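Long-range contacts in extracellular sialidase/neuraminidase, putative (Aspergillus fumigatus, PDB 2XZI), which acts as a KDNase, a sialidase-family hydrolase that probably releases terminal deaminoneuraminic acid (KDN) residues from glycoconjugates: residues A[48-54]-A[161-165]; A[80-84]-A[371-375]; A[110-116]-A[213-218]; A[290-294]-A[315-319]. One frame throughout, in Å; residues are numbered along the deposited sequence. Where two conformers were deposited one is given.

Overall arrangement
The fold is a sialidase beta-propeller of antiparallel sheets. Contacts 1, 2 and 3 join one sheet to the next, while contact 4 lies within a single sheet. Contact 1 is the hub: its centre is about 15 Å from that of contact 2 and about 14 Å from that of contact 3. Ile51 CD1 packs 3.5 Å from Asn81 O of contact 2, and Asp161 OD1 lies 3.0 Å from Asn113 ND2 of contact 3, a probable hydrogen bond. Contact 4 sits farther round, its nearest atoms about 6 Å from contact 2. The side chain of Phe54 is about 14 Å from a bound deamino-alpha-neuraminic acid, and Arg58, at the end of the same strand, lines a pocket for this sugar.

Contact 1. Residues A[48-54]-A[161-165]; sequences TGRILAF and DGNTW
Thr48 and Arg50 converge on one carboxylate oxygen of Asp161. Thr48 OG1 donates to Asp161 OD2 at 2.7 Å, on the syn side and close to the carboxylate plane. Arg50 NE reaches the same Asp161 OD2 at 2.9 Å from above that plane, in a salt bridge whose two flat groups stand nearly perpendicular, at 79°. A water joins Arg50 NH2 to Asp161 OD2 as well. Next along, Leu52 CD2 rests 3.6 Å from Asp161 O, and Leu52 CD1 lies 4.0 Å from the bare CA of Gly162. Phe54 CE2 then meets Trp165 CZ2 at 3.6 Å, the rings inclined at 75°.

Residues 158 to 165 form an Asp box, the sialidase turn between the third and fourth strands of a blade. Here Ser158 OG bonds to Gly162 N and Thr164 O, and Asp160 holds Thr164 OG1.

Farther out, Thr48 OG1 also accepts from Arg50 N at 3.2 Å in an ST turn, its chi1 of 68° turning the hydroxyl back over the chain. The Arg50 chain bends at chi3, and Thr75 O takes its NH1. Tyr72 meets Trp165 edge-to-face, while Ile115 and Leu117 pack against the same indole.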
loop_
_atom_site.group_PDB
_atom_site.type_symbol
_atom_site.label_atom_id
_atom_site.label_comp_id
_atom_site.label_asym_id
_atom_site.label_seq_id
_atom_site.Cartn_x
_atom_site.Cartn_y
_atom_site.Cartn_z
ATOM N N THR A 48 -14.768 0.840 -13.065
ATOM C CA THR A 48 -16.165 0.406 -12.982
ATOM C C THR A 48 -16.778 0.774 -11.638
ATOM O O THR A 48 -18.005 0.762 -11.512
ATOM C CB THR A 48 -16.332 -1.132 -13.150
ATOM O OG1 THR A 48 -15.753 -1.812 -12.022
ATOM C CG2 THR A 48 -15.712 -1.645 -14.444
ATOM N N GLY A 49 -15.934 1.081 -10.645
ATOM C CA GLY A 49 -16.408 1.230 -9.263
ATOM C C GLY A 49 -16.100 0.056 -8.339
ATOM O O GLY A 49 -16.228 0.151 -7.117
ATOM N N ARG A 50 -15.691 -1.074 -8.912
ATOM C CA ARG A 50 -15.275 -2.223 -8.107
ATOM C C ARG A 50 -14.026 -1.856 -7.319
ATOM O O ARG A 50 -13.156 -1.123 -7.828
ATOM C CB ARG A 50 -14.969 -3.406 -9.004
ATOM C CG ARG A 50 -14.999 -4.735 -8.255
ATOM C CD ARG A 50 -14.710 -5.912 -9.168
ATOM N NE ARG A 50 -15.691 -6.087 -10.251
ATOM C CZ ARG A 50 -16.822 -6.779 -10.160
ATOM N NH1 ARG A 50 -17.196 -7.362 -9.010
ATOM N NH2 ARG A 50 -17.605 -6.873 -11.234
ATOM N N ILE A 51 -13.927 -2.388 -6.104
ATOM C CA ILE A 51 -12.750 -2.167 -5.260
ATOM C C ILE A 51 -11.948 -3.456 -5.201
ATOM O O ILE A 51 -12.517 -4.532 -4.984
ATOM C CB ILE A 51 -13.127 -1.640 -3.852
ATOM C CG1 ILE A 51 -13.952 -0.343 -4.001
ATOM C CG2 ILE A 51 -11.875 -1.376 -3.036
ATOM C CD1 ILE A 51 -14.577 0.187 -2.727
ATOM N N LEU A 52 -10.632 -3.339 -5.415
ATOM C CA LEU A 52 -9.685 -4.452 -5.319
ATOM C C LEU A 52 -8.744 -4.204 -4.154
ATOM O O LEU A 52 -8.062 -3.182 -4.120
ATOM C CB LEU A 52 -8.868 -4.573 -6.600
ATOM C CG LEU A 52 -9.627 -4.621 -7.920
ATOM C CD1 LEU A 52 -8.663 -4.748 -9.108
ATOM C CD2 LEU A 52 -10.624 -5.769 -7.933
ATOM N N ALA A 53 -8.743 -5.131 -3.191
ATOM C CA ALA A 53 -7.864 -5.067 -2.023
ATOM C C ALA A 53 -6.847 -6.200 -2.067
ATOM O O ALA A 53 -7.226 -7.376 -2.177
ATOM C CB ALA A 53 -8.709 -5.148 -0.756
ATOM N N PHE A 54 -5.567 -5.849 -1.965
ATOM C CA PHE A 54 -4.458 -6.787 -2.035
ATOM C C PHE A 54 -3.721 -6.838 -0.717
ATOM O O PHE A 54 -3.733 -5.871 0.056
ATOM C CB PHE A 54 -3.455 -6.360 -3.100
ATOM C CG PHE A 54 -4.052 -6.156 -4.456
ATOM C CD1 PHE A 54 -4.550 -4.911 -4.829
ATOM C CD2 PHE A 54 -4.084 -7.184 -5.377
ATOM C CE1 PHE A 54 -5.112 -4.715 -6.104
ATOM C CE2 PHE A 54 -4.649 -6.988 -6.653
ATOM C CZ PHE A 54 -5.137 -5.750 -7.012
ATOM N N ASP A 161 -11.376 -6.614 -14.663
ATOM C CA ASP A 161 -11.792 -5.936 -13.432
ATOM C C ASP A 161 -11.326 -6.724 -12.187
ATOM O O ASP A 161 -12.026 -6.772 -11.149
ATOM C CB ASP A 161 -13.322 -5.715 -13.469
ATOM C CG ASP A 161 -13.763 -4.430 -12.786
ATOM O OD1 ASP A 161 -12.948 -3.491 -12.632
ATOM O OD2 ASP A 161 -14.965 -4.338 -12.417
ATOM N N GLY A 162 -10.137 -7.324 -12.281
ATOM C CA GLY A 162 -9.544 -8.049 -11.158
ATOM C C GLY A 162 -9.954 -9.498 -11.017
ATOM O O GLY A 162 -9.505 -10.190 -10.098
ATOM N N ASN A 163 -10.818 -9.980 -11.913
ATOM C CA ASN A 163 -11.272 -11.371 -11.789
ATOM C C ASN A 163 -10.144 -12.399 -11.987
ATOM O O ASN A 163 -10.050 -13.401 -11.263
ATOM C CB ASN A 163 -12.436 -11.649 -12.742
ATOM C CG ASN A 163 -13.158 -12.934 -12.408
ATOM O OD1 ASN A 163 -13.418 -13.219 -11.244
ATOM N ND2 ASN A 163 -13.491 -13.716 -13.435
ATOM N N THR A 164 -9.278 -12.133 -12.961
ATOM C CA THR A 164 -8.123 -12.979 -13.196
ATOM C C THR A 164 -6.897 -12.128 -13.495
ATOM O O THR A 164 -7.006 -10.964 -13.907
ATOM C CB THR A 164 -8.335 -13.957 -14.370
ATOM O OG1 THR A 164 -8.479 -13.208 -15.574
ATOM C CG2 THR A 164 -9.575 -14.850 -14.163
ATOM N N TRP A 165 -5.747 -12.752 -13.290
ATOM C CA TRP A 165 -4.432 -12.116 -13.367
ATOM C C TRP A 165 -3.488 -12.921 -14.247
ATOM O O TRP A 165 -3.473 -14.147 -14.198
ATOM C CB TRP A 165 -3.846 -12.009 -11.945
ATOM C CG TRP A 165 -4.669 -11.094 -11.127
ATOM C CD1 TRP A 165 -5.754 -11.430 -10.346
ATOM C CD2 TRP A 165 -4.563 -9.674 -11.076
ATOM N NE1 TRP A 165 -6.299 -10.303 -9.791
ATOM C CE2 TRP A 165 -5.588 -9.208 -10.223
ATOM C CE3 TRP A 165 -3.690 -8.743 -11.658
ATOM C CZ2 TRP A 165 -5.779 -7.838 -9.946
ATOM C CZ3 TRP A 165 -3.869 -7.384 -11.384
ATOM C CH2 TRP A 165 -4.914 -6.947 -10.535
HETATM O O HOH W 1 -16.848 -5.738 -13.772
#

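Contact 2. Residues A[80-84]-A[371-375]; sequences NNGAS and IWRRF
Gly82 and Trp372 are tied by the one clear hydrogen bond between the 80-84 turn and the 371-375 strand: Trp372 NE1 donates to Gly82 O at 2.9 Å. The bond is somewhat bent, 142° at the hydrogen, and the indole nitrogen stands 33° off the carbonyl plane. CG of Trp372 lies anti to the backbone N (chi1 169°), which swings the NE1 edge of the indole out to the turn. Trp88 NE1 bonds to Gly82 O too, so two indoles hold this carbonyl, and their rings meet edge-to-face.

Packing is the work of Arg374. Its chain bends at chi3, and the guanidinium lies against the turn, with Ala83 CB over one face, 3.9 Å from Arg374 NE. Asn81 CB lies 3.5 Å from Arg374 NH1, and Arg374 CD comes within 3.6 Å of Gly82 O. The strand 368-375 belongs to the propeller blade completed by the N-terminal strand 12-18, the closure that links the two ends of the chain. The turn comes from the adjacent blade, between strands 68-74 and 92-93.

Charge is settled outside the contact: Arg374 NH2 forms a salt bridge with Asp346 and bonds to Tyr11 OH. Arg374 NE, buried here, has no partner in the model.

The turn carries its own bonds. Asn80 to Ala83 is a type I' turn with Asn81 and Gly82 at its centre, and Asn80 OD1 accepts from Gly82 N at 2.9 Å as an Asx turn. The backbone closure from Ala83 N to Asn80 O is weak.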
loop_
_atom_site.group_PDB
_atom_site.type_symbol
_atom_site.label_atom_id
_atom_site.label_comp_id
_atom_site.label_asym_id
_atom_site.label_seq_id
_atom_site.Cartn_x
_atom_site.Cartn_y
_atom_site.Cartn_z
ATOM N N ASN A 80 -21.372 -1.692 -4.945
ATOM C CA ASN A 80 -21.639 -1.820 -3.514
ATOM C C ASN A 80 -20.651 -1.084 -2.625
ATOM O O ASN A 80 -20.911 -0.872 -1.428
ATOM C CB ASN A 80 -21.857 -3.288 -3.078
ATOM C CG ASN A 80 -20.580 -4.113 -3.042
ATOM O OD1 ASN A 80 -19.493 -3.603 -2.753
ATOM N ND2 ASN A 80 -20.721 -5.428 -3.273
ATOM N N ASN A 81 -19.529 -0.670 -3.214
ATOM C CA ASN A 81 -18.557 0.199 -2.535
ATOM C C ASN A 81 -17.902 -0.428 -1.295
ATOM O O ASN A 81 -17.283 0.268 -0.488
ATOM C CB ASN A 81 -19.182 1.569 -2.207
ATOM C CG ASN A 81 -19.768 2.253 -3.439
ATOM O OD1 ASN A 81 -19.099 2.407 -4.453
ATOM N ND2 ASN A 81 -21.034 2.654 -3.350
ATOM N N GLY A 82 -18.039 -1.742 -1.144
ATOM C CA GLY A 82 -17.428 -2.453 -0.021
ATOM C C GLY A 82 -17.960 -2.026 1.329
ATOM O O GLY A 82 -17.245 -2.108 2.328
ATOM N N ALA A 83 -19.235 -1.621 1.377
ATOM C CA ALA A 83 -19.803 -0.991 2.570
ATOM C C ALA A 83 -19.965 -1.894 3.783
ATOM O O ALA A 83 -19.896 -1.416 4.912
ATOM C CB ALA A 83 -21.135 -0.310 2.228
ATOM N N SER A 84 -20.169 -3.188 3.551
ATOM C CA SER A 84 -20.405 -4.143 4.645
ATOM C C SER A 84 -19.620 -5.418 4.361
ATOM O O SER A 84 -19.206 -5.632 3.236
ATOM C CB SER A 84 -21.895 -4.459 4.766
ATOM O OG SER A 84 -22.335 -5.283 3.706
ATOM N N ILE A 371 -7.567 -4.199 8.498
ATOM C CA ILE A 371 -8.859 -3.550 8.683
ATOM C C ILE A 371 -9.210 -2.762 7.433
ATOM O O ILE A 371 -8.327 -2.140 6.830
ATOM C CB ILE A 371 -8.816 -2.576 9.900
ATOM C CG1 ILE A 371 -8.455 -3.286 11.211
ATOM C CG2 ILE A 371 -10.114 -1.750 10.025
ATOM C CD1 ILE A 371 -8.986 -4.662 11.362
ATOM N N TRP A 372 -10.484 -2.810 7.039
ATOM C CA TRP A 372 -11.034 -1.937 6.005
ATOM C C TRP A 372 -11.877 -0.831 6.623
ATOM O O TRP A 372 -12.756 -1.090 7.454
ATOM C CB TRP A 372 -11.882 -2.764 5.049
ATOM C CG TRP A 372 -12.739 -2.026 4.075
ATOM C CD1 TRP A 372 -14.110 -2.035 4.047
ATOM C CD2 TRP A 372 -12.316 -1.235 2.956
ATOM N NE1 TRP A 372 -14.565 -1.284 2.989
ATOM C CE2 TRP A 372 -13.490 -0.789 2.299
ATOM C CE3 TRP A 372 -11.061 -0.845 2.448
ATOM C CZ2 TRP A 372 -13.450 0.011 1.156
ATOM C CZ3 TRP A 372 -11.027 -0.040 1.311
ATOM C CH2 TRP A 372 -12.222 0.372 0.679
ATOM N N ARG A 373 -11.623 0.398 6.204
ATOM C CA ARG A 373 -12.349 1.546 6.718
ATOM C C ARG A 373 -12.909 2.318 5.555
ATOM O O ARG A 373 -12.248 2.439 4.499
ATOM C CB ARG A 373 -11.422 2.478 7.463
ATOM C CG ARG A 373 -10.858 1.922 8.736
ATOM C CD ARG A 373 -9.991 2.956 9.455
ATOM N NE ARG A 373 -9.754 2.533 10.831
ATOM C CZ ARG A 373 -10.625 2.700 11.822
ATOM N NH1 ARG A 373 -11.792 3.296 11.607
ATOM N NH2 ARG A 373 -10.327 2.260 13.039
ATOM N N ARG A 374 -14.118 2.847 5.753
ATOM C CA ARG A 374 -14.671 3.885 4.894
ATOM C C ARG A 374 -14.992 5.082 5.759
ATOM O O ARG A 374 -15.570 4.928 6.842
ATOM C CB ARG A 374 -15.931 3.396 4.192
ATOM C CG ARG A 374 -15.656 2.358 3.134
ATOM C CD ARG A 374 -16.858 1.450 2.811
ATOM N NE ARG A 374 -18.137 2.155 2.834
ATOM C CZ ARG A 374 -18.609 2.908 1.842
ATOM N NH1 ARG A 374 -17.920 3.042 0.713
ATOM N NH2 ARG A 374 -19.765 3.552 2.000
ATOM N N PHE A 375 -14.654 6.277 5.287
ATOM C CA PHE A 375 -15.055 7.496 5.979
ATOM C C PHE A 375 -15.112 8.611 4.972
ATOM O O PHE A 375 -14.451 8.548 3.937
ATOM C CB PHE A 375 -14.088 7.833 7.133
ATOM C CG PHE A 375 -12.627 7.734 6.772
ATOM C CD1 PHE A 375 -11.991 8.778 6.143
ATOM C CD2 PHE A 375 -11.886 6.603 7.097
ATOM C CE1 PHE A 375 -10.646 8.699 5.822
ATOM C CE2 PHE A 375 -10.538 6.521 6.779
ATOM C CZ PHE A 375 -9.922 7.586 6.142
#

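Contact 3. Residues A[110-116]-A[213-218]; sequences DDDNTIY and PGNRTW
Asp110 and Arg216 form the tight heart of this contact. Arg216 comes side-on, its NE to Asp110 OD2 at 2.8 Å and its NH2 to Asp110 OD1 at 2.7 Å, both through syn lone pairs. The NE bond is almost straight, and the two flat groups lie within 10° of coplanar. Gly214 N adds a third donor, reaching Asp110 OD2 at 2.8 Å from above the carboxylate plane, while Asp111 N comes to the anti side of Asp110 OD1. Four N-H groups thus fix the carboxylate, which would be expected to stabilise its negative charge.

Beside it the aromatic packing is equally close. The Trp218 edge stands on the face of Tyr116, with Trp218 CZ2 3.6 Å from Tyr116 CE1 and the planes 79° apart. Thr114 CG2 covers the other face of the tyrosine, and a water links Tyr116 OH to Arg216 O.

The outer side is looser. Asp111, exposed and modelled in two conformers, lies against the Pro213 ring and, in the conformer given, pairs with Arg192. Asp112, also exposed, spends its carboxylate on its own turn: its OD1 accepts from Thr114 N at 3.0 Å in an Asx turn, and its OD2 accepts from Thr114 OG1 at 2.6 Å. Arg159 NH1 bonds to both Thr114 OG1 and Gly214 O.

The type I turn from Asp110 to Asn113 lies in the hairpin connection between strands 101-109 and 115-122. It abuts the turn entering the outermost strand, 217-222, of the following sheet, a blade-to-blade junction of the sialidase propeller.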
loop_
_atom_site.group_PDB
_atom_site.type_symbol
_atom_site.label_atom_id
_atom_site.label_comp_id
_atom_site.label_asym_id
_atom_site.label_seq_id
_atom_site.Cartn_x
_atom_site.Cartn_y
_atom_site.Cartn_z
ATOM N N ASP A 110 -5.200 1.729 -14.980
ATOM C CA ASP A 110 -4.996 2.507 -16.209
ATOM C C ASP A 110 -6.324 2.935 -16.840
ATOM O O ASP A 110 -7.381 2.458 -16.426
ATOM C CB ASP A 110 -4.113 1.750 -17.203
ATOM C CG ASP A 110 -3.207 2.672 -18.014
ATOM O OD1 ASP A 110 -3.502 3.891 -18.126
ATOM O OD2 ASP A 110 -2.195 2.166 -18.541
ATOM N N ASP A 111 -6.266 3.819 -17.847
ATOM C CA ASP A 111 -7.466 4.482 -18.405
ATOM C C ASP A 111 -8.452 3.517 -19.057
ATOM O O ASP A 111 -9.661 3.797 -19.135
ATOM C CB ASP A 111 -7.090 5.523 -19.473
ATOM C CG ASP A 111 -6.163 6.607 -18.964
ATOM O OD1 ASP A 111 -5.974 6.739 -17.734
ATOM O OD2 ASP A 111 -5.626 7.342 -19.817
ATOM N N ASP A 112 -7.925 2.407 -19.567
ATOM C CA ASP A 112 -8.724 1.381 -20.244
ATOM C C ASP A 112 -9.306 0.374 -19.261
ATOM O O ASP A 112 -9.950 -0.591 -19.665
ATOM C CB ASP A 112 -7.859 0.640 -21.269
ATOM C CG ASP A 112 -6.725 -0.149 -20.624
ATOM O OD1 ASP A 112 -6.185 0.303 -19.577
ATOM O OD2 ASP A 112 -6.381 -1.234 -21.130
ATOM N N ASN A 113 -9.053 0.619 -17.974
ATOM C CA ASN A 113 -9.335 -0.322 -16.878
ATOM C C ASN A 113 -8.441 -1.550 -16.780
ATOM O O ASN A 113 -8.751 -2.466 -16.023
ATOM C CB ASN A 113 -10.823 -0.696 -16.745
ATOM C CG ASN A 113 -11.183 -1.057 -15.332
ATOM O OD1 ASN A 113 -10.701 -0.431 -14.381
ATOM N ND2 ASN A 113 -12.016 -2.090 -15.169
ATOM N N THR A 114 -7.319 -1.585 -17.508
ATOM C CA THR A 114 -6.298 -2.576 -17.159
ATOM C C THR A 114 -5.798 -2.238 -15.747
ATOM O O THR A 114 -5.449 -1.081 -15.462
ATOM C CB THR A 114 -5.113 -2.571 -18.120
ATOM O OG1 THR A 114 -5.556 -3.052 -19.398
ATOM C CG2 THR A 114 -3.983 -3.469 -17.620
ATOM N N ILE A 115 -5.795 -3.229 -14.873
ATOM C CA ILE A 115 -5.183 -3.020 -13.568
ATOM C C ILE A 115 -3.797 -3.654 -13.560
ATOM O O ILE A 115 -3.652 -4.868 -13.657
ATOM C CB ILE A 115 -6.023 -3.552 -12.389
ATOM C CG1 ILE A 115 -7.461 -3.005 -12.437
ATOM C CG2 ILE A 115 -5.331 -3.166 -11.074
ATOM C CD1 ILE A 115 -8.463 -3.990 -13.067
ATOM N N TYR A 116 -2.778 -2.809 -13.465
ATOM C CA TYR A 116 -1.426 -3.251 -13.341
ATOM C C TYR A 116 -1.102 -3.485 -11.877
ATOM O O TYR A 116 -1.501 -2.707 -11.018
ATOM C CB TYR A 116 -0.491 -2.188 -13.889
ATOM C CG TYR A 116 -0.380 -2.071 -15.393
ATOM C CD1 TYR A 116 0.183 -3.102 -16.150
ATOM C CD2 TYR A 116 -0.758 -0.897 -16.032
ATOM C CE1 TYR A 116 0.332 -2.965 -17.534
ATOM C CE2 TYR A 116 -0.613 -0.756 -17.402
ATOM C CZ TYR A 116 -0.068 -1.797 -18.128
ATOM O OH TYR A 116 0.119 -1.659 -19.494
ATOM N N PRO A 213 -2.840 3.250 -22.869
ATOM C CA PRO A 213 -3.348 2.620 -21.636
ATOM C C PRO A 213 -3.416 1.094 -21.700
ATOM O O PRO A 213 -3.958 0.502 -22.654
ATOM C CB PRO A 213 -4.734 3.228 -21.502
ATOM C CG PRO A 213 -4.547 4.620 -22.021
ATOM C CD PRO A 213 -3.594 4.475 -23.196
ATOM N N GLY A 214 -2.857 0.458 -20.674
ATOM C CA GLY A 214 -2.833 -0.995 -20.610
ATOM C C GLY A 214 -1.869 -1.658 -21.586
ATOM O O GLY A 214 -1.812 -2.883 -21.673
ATOM N N ASN A 215 -1.103 -0.832 -22.307
ATOM C CA ASN A 215 -0.030 -1.325 -23.191
ATOM C C ASN A 215 1.156 -0.371 -23.087
ATOM O O ASN A 215 1.769 0.039 -24.092
ATOM C CB ASN A 215 -0.495 -1.486 -24.652
ATOM C CG ASN A 215 -1.171 -2.834 -24.928
ATOM O OD1 ASN A 215 -0.506 -3.860 -25.136
ATOM N ND2 ASN A 215 -2.500 -2.830 -24.957
ATOM N N ARG A 216 1.506 -0.045 -21.846
ATOM C CA ARG A 216 2.528 0.957 -21.574
ATOM C C ARG A 216 3.937 0.477 -21.824
ATOM O O ARG A 216 4.230 -0.703 -21.695
ATOM C CB ARG A 216 2.432 1.418 -20.116
ATOM C CG ARG A 216 1.078 2.019 -19.730
ATOM C CD ARG A 216 0.779 3.351 -20.407
ATOM N NE ARG A 216 -0.359 3.964 -19.744
ATOM C CZ ARG A 216 -0.574 5.265 -19.662
ATOM N NH1 ARG A 216 0.274 6.131 -20.229
ATOM N NH2 ARG A 216 -1.637 5.708 -19.004
ATOM N N THR A 217 4.793 1.419 -22.188
ATOM C CA THR A 217 6.221 1.178 -22.138
ATOM C C THR A 217 6.765 1.800 -20.854
ATOM O O THR A 217 6.360 2.897 -20.443
ATOM C CB THR A 217 6.917 1.691 -23.390
ATOM O OG1 THR A 217 6.588 3.059 -23.566
ATOM C CG2 THR A 217 6.428 0.912 -24.604
ATOM N N TRP A 218 7.663 1.071 -20.215
ATOM C CA TRP A 218 8.155 1.437 -18.896
ATOM C C TRP A 218 9.564 1.984 -18.983
ATOM O O TRP A 218 10.373 1.537 -19.816
ATOM C CB TRP A 218 8.120 0.249 -17.931
ATOM C CG TRP A 218 6.812 -0.475 -17.907
ATOM C CD1 TRP A 218 6.526 -1.687 -18.497
ATOM C CD2 TRP A 218 5.599 -0.042 -17.277
ATOM N NE1 TRP A 218 5.211 -2.020 -18.276
ATOM C CE2 TRP A 218 4.616 -1.034 -17.531
ATOM C CE3 TRP A 218 5.246 1.090 -16.529
ATOM C CZ2 TRP A 218 3.306 -0.934 -17.042
ATOM C CZ3 TRP A 218 3.921 1.191 -16.045
ATOM C CH2 TRP A 218 2.979 0.176 -16.313
HETATM O O HOH W 2 2.520 -2.671 -20.549
#

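Contact 4. Residues A[290-294]-A[315-319]; sequences RTIFL and AKKFN
Phe293 and Phe318 are brought together by two different first torsions. In Phe293, CG is anti to the backbone N (chi1 -177°), which turns the ring away from the loop and presents CB to it. In Phe318, CG sits beside the backbone N instead (chi1 -73°), and the ring reaches across to the strand. Phe293 CB therefore lies over the face of Phe318, 3.9 Å from the ring centroid, as a CH-pi contact; its nearest ring atom is Phe318 CE2, at 3.4 Å. The Phe293 ring turns an edge toward the same face, with centroids 5.8 Å apart and planes at 52°.

Thr291 handles the far end of the ring. Its carbonyl O is 3.5 Å from Phe318 CE2, and its methyl, CG2, is 4.1 Å from Phe318 CZ. Ala315 CB just approaches Thr291 OG1, at 4.4 Å. No hydrogen bond crosses the contact, and all the touching residues are buried.

The loop is shaped by polar bonds of its own: Ser310 OG to Lys317 O, and Asp312 OD2 to Lys317 N. They recall an Asp box, although the sequence departs from the usual pattern.

Strand 290-294 runs between strands 279-284 and 305-310 in its sheet, and the loop connects 305-310 to the outermost strand 322-323. Phe318 thus folds back over Arg308 and Ser310 to reach 290-294, while Tyr241 of the adjacent sheet's strand 240-244 packs on both Phe318 and Ala315.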
loop_
_atom_site.group_PDB
_atom_site.type_symbol
_atom_site.label_atom_id
_atom_site.label_comp_id
_atom_site.label_asym_id
_atom_site.label_seq_id
_atom_site.Cartn_x
_atom_site.Cartn_y
_atom_site.Cartn_z
ATOM N N ARG A 290 -7.784 18.924 -2.686
ATOM C CA ARG A 290 -7.351 18.203 -1.485
ATOM C C ARG A 290 -6.435 17.027 -1.798
ATOM O O ARG A 290 -6.699 16.253 -2.728
ATOM C CB ARG A 290 -8.575 17.694 -0.706
ATOM C CG ARG A 290 -9.600 18.788 -0.290
ATOM C CD ARG A 290 -10.739 18.173 0.513
ATOM N NE ARG A 290 -12.006 18.921 0.552
ATOM C CZ ARG A 290 -12.951 18.867 -0.388
ATOM N NH1 ARG A 290 -12.787 18.161 -1.504
ATOM N NH2 ARG A 290 -14.080 19.533 -0.209
ATOM N N THR A 291 -5.380 16.889 -0.990
ATOM C CA THR A 291 -4.537 15.714 -0.939
ATOM C C THR A 291 -4.744 15.131 0.442
ATOM O O THR A 291 -4.812 15.872 1.440
ATOM C CB THR A 291 -3.048 16.066 -1.117
ATOM O OG1 THR A 291 -2.854 16.796 -2.332
ATOM C CG2 THR A 291 -2.186 14.823 -1.181
ATOM N N ILE A 292 -4.873 13.805 0.496
ATOM C CA ILE A 292 -5.052 13.046 1.733
ATOM C C ILE A 292 -3.759 12.278 2.054
ATOM O O ILE A 292 -3.102 11.739 1.162
ATOM C CB ILE A 292 -6.229 12.019 1.611
ATOM C CG1 ILE A 292 -7.452 12.575 0.847
ATOM C CG2 ILE A 292 -6.583 11.466 2.997
ATOM C CD1 ILE A 292 -8.124 13.827 1.469
ATOM N N PHE A 293 -3.394 12.247 3.337
ATOM C CA PHE A 293 -2.224 11.496 3.798
ATOM C C PHE A 293 -2.589 10.645 5.012
ATOM O O PHE A 293 -3.390 11.069 5.852
ATOM C CB PHE A 293 -1.066 12.437 4.140
ATOM C CG PHE A 293 0.179 11.714 4.551
ATOM C CD1 PHE A 293 0.952 11.037 3.610
ATOM C CD2 PHE A 293 0.571 11.676 5.890
ATOM C CE1 PHE A 293 2.098 10.347 3.976
ATOM C CE2 PHE A 293 1.726 10.980 6.271
ATOM C CZ PHE A 293 2.493 10.311 5.305
ATOM N N LEU A 294 -2.004 9.449 5.101
ATOM C CA LEU A 294 -2.245 8.536 6.215
ATOM C C LEU A 294 -0.952 7.851 6.622
ATOM O O LEU A 294 -0.242 7.288 5.786
ATOM C CB LEU A 294 -3.253 7.469 5.785
ATOM C CG LEU A 294 -3.622 6.362 6.773
ATOM C CD1 LEU A 294 -4.151 6.854 8.111
ATOM C CD2 LEU A 294 -4.669 5.481 6.082
ATOM N N ALA A 315 1.087 20.582 -1.475
ATOM C CA ALA A 315 0.951 19.782 -0.238
ATOM C C ALA A 315 2.000 20.131 0.832
ATOM O O ALA A 315 2.515 19.256 1.533
ATOM C CB ALA A 315 0.933 18.251 -0.552
ATOM N N LYS A 316 2.330 21.419 0.958
ATOM C CA LYS A 316 3.347 21.820 1.922
ATOM C C LYS A 316 2.975 21.413 3.338
ATOM O O LYS A 316 3.813 20.858 4.050
ATOM C CB LYS A 316 3.637 23.323 1.862
ATOM C CG LYS A 316 4.816 23.737 2.754
ATOM C CD LYS A 316 5.331 25.133 2.435
ATOM C CE LYS A 316 4.833 26.164 3.439
ATOM N NZ LYS A 316 5.803 27.295 3.573
ATOM N N LYS A 317 1.732 21.700 3.727
ATOM C CA LYS A 317 1.260 21.454 5.088
ATOM C C LYS A 317 -0.041 20.677 5.079
ATOM O O LYS A 317 -0.975 21.002 4.335
ATOM C CB LYS A 317 1.063 22.768 5.863
ATOM C CG LYS A 317 0.923 22.559 7.368
ATOM C CD LYS A 317 0.590 23.840 8.120
ATOM C CE LYS A 317 0.721 23.638 9.623
ATOM N NZ LYS A 317 -0.070 22.463 10.118
ATOM N N PHE A 318 -0.090 19.665 5.937
ATOM C CA PHE A 318 -1.321 18.939 6.231
ATOM C C PHE A 318 -1.904 19.396 7.566
ATOM O O PHE A 318 -1.162 19.812 8.474
ATOM C CB PHE A 318 -1.056 17.427 6.266
ATOM C CG PHE A 318 -0.823 16.824 4.913
ATOM C CD1 PHE A 318 0.408 16.944 4.280
ATOM C CD2 PHE A 318 -1.853 16.161 4.254
ATOM C CE1 PHE A 318 0.623 16.407 3.014
ATOM C CE2 PHE A 318 -1.649 15.633 2.979
ATOM C CZ PHE A 318 -0.413 15.758 2.355
ATOM N N ASN A 319 -3.222 19.326 7.688
ATOM C CA ASN A 319 -3.886 19.656 8.948
ATOM C C ASN A 319 -3.617 18.557 9.982
ATOM O O ASN A 319 -2.940 17.566 9.694
ATOM C CB ASN A 319 -5.390 19.943 8.763
ATOM C CG ASN A 319 -6.218 18.730 8.256
ATOM O OD1 ASN A 319 -5.749 17.589 8.177
ATOM N ND2 ASN A 319 -7.487 18.996 7.942
#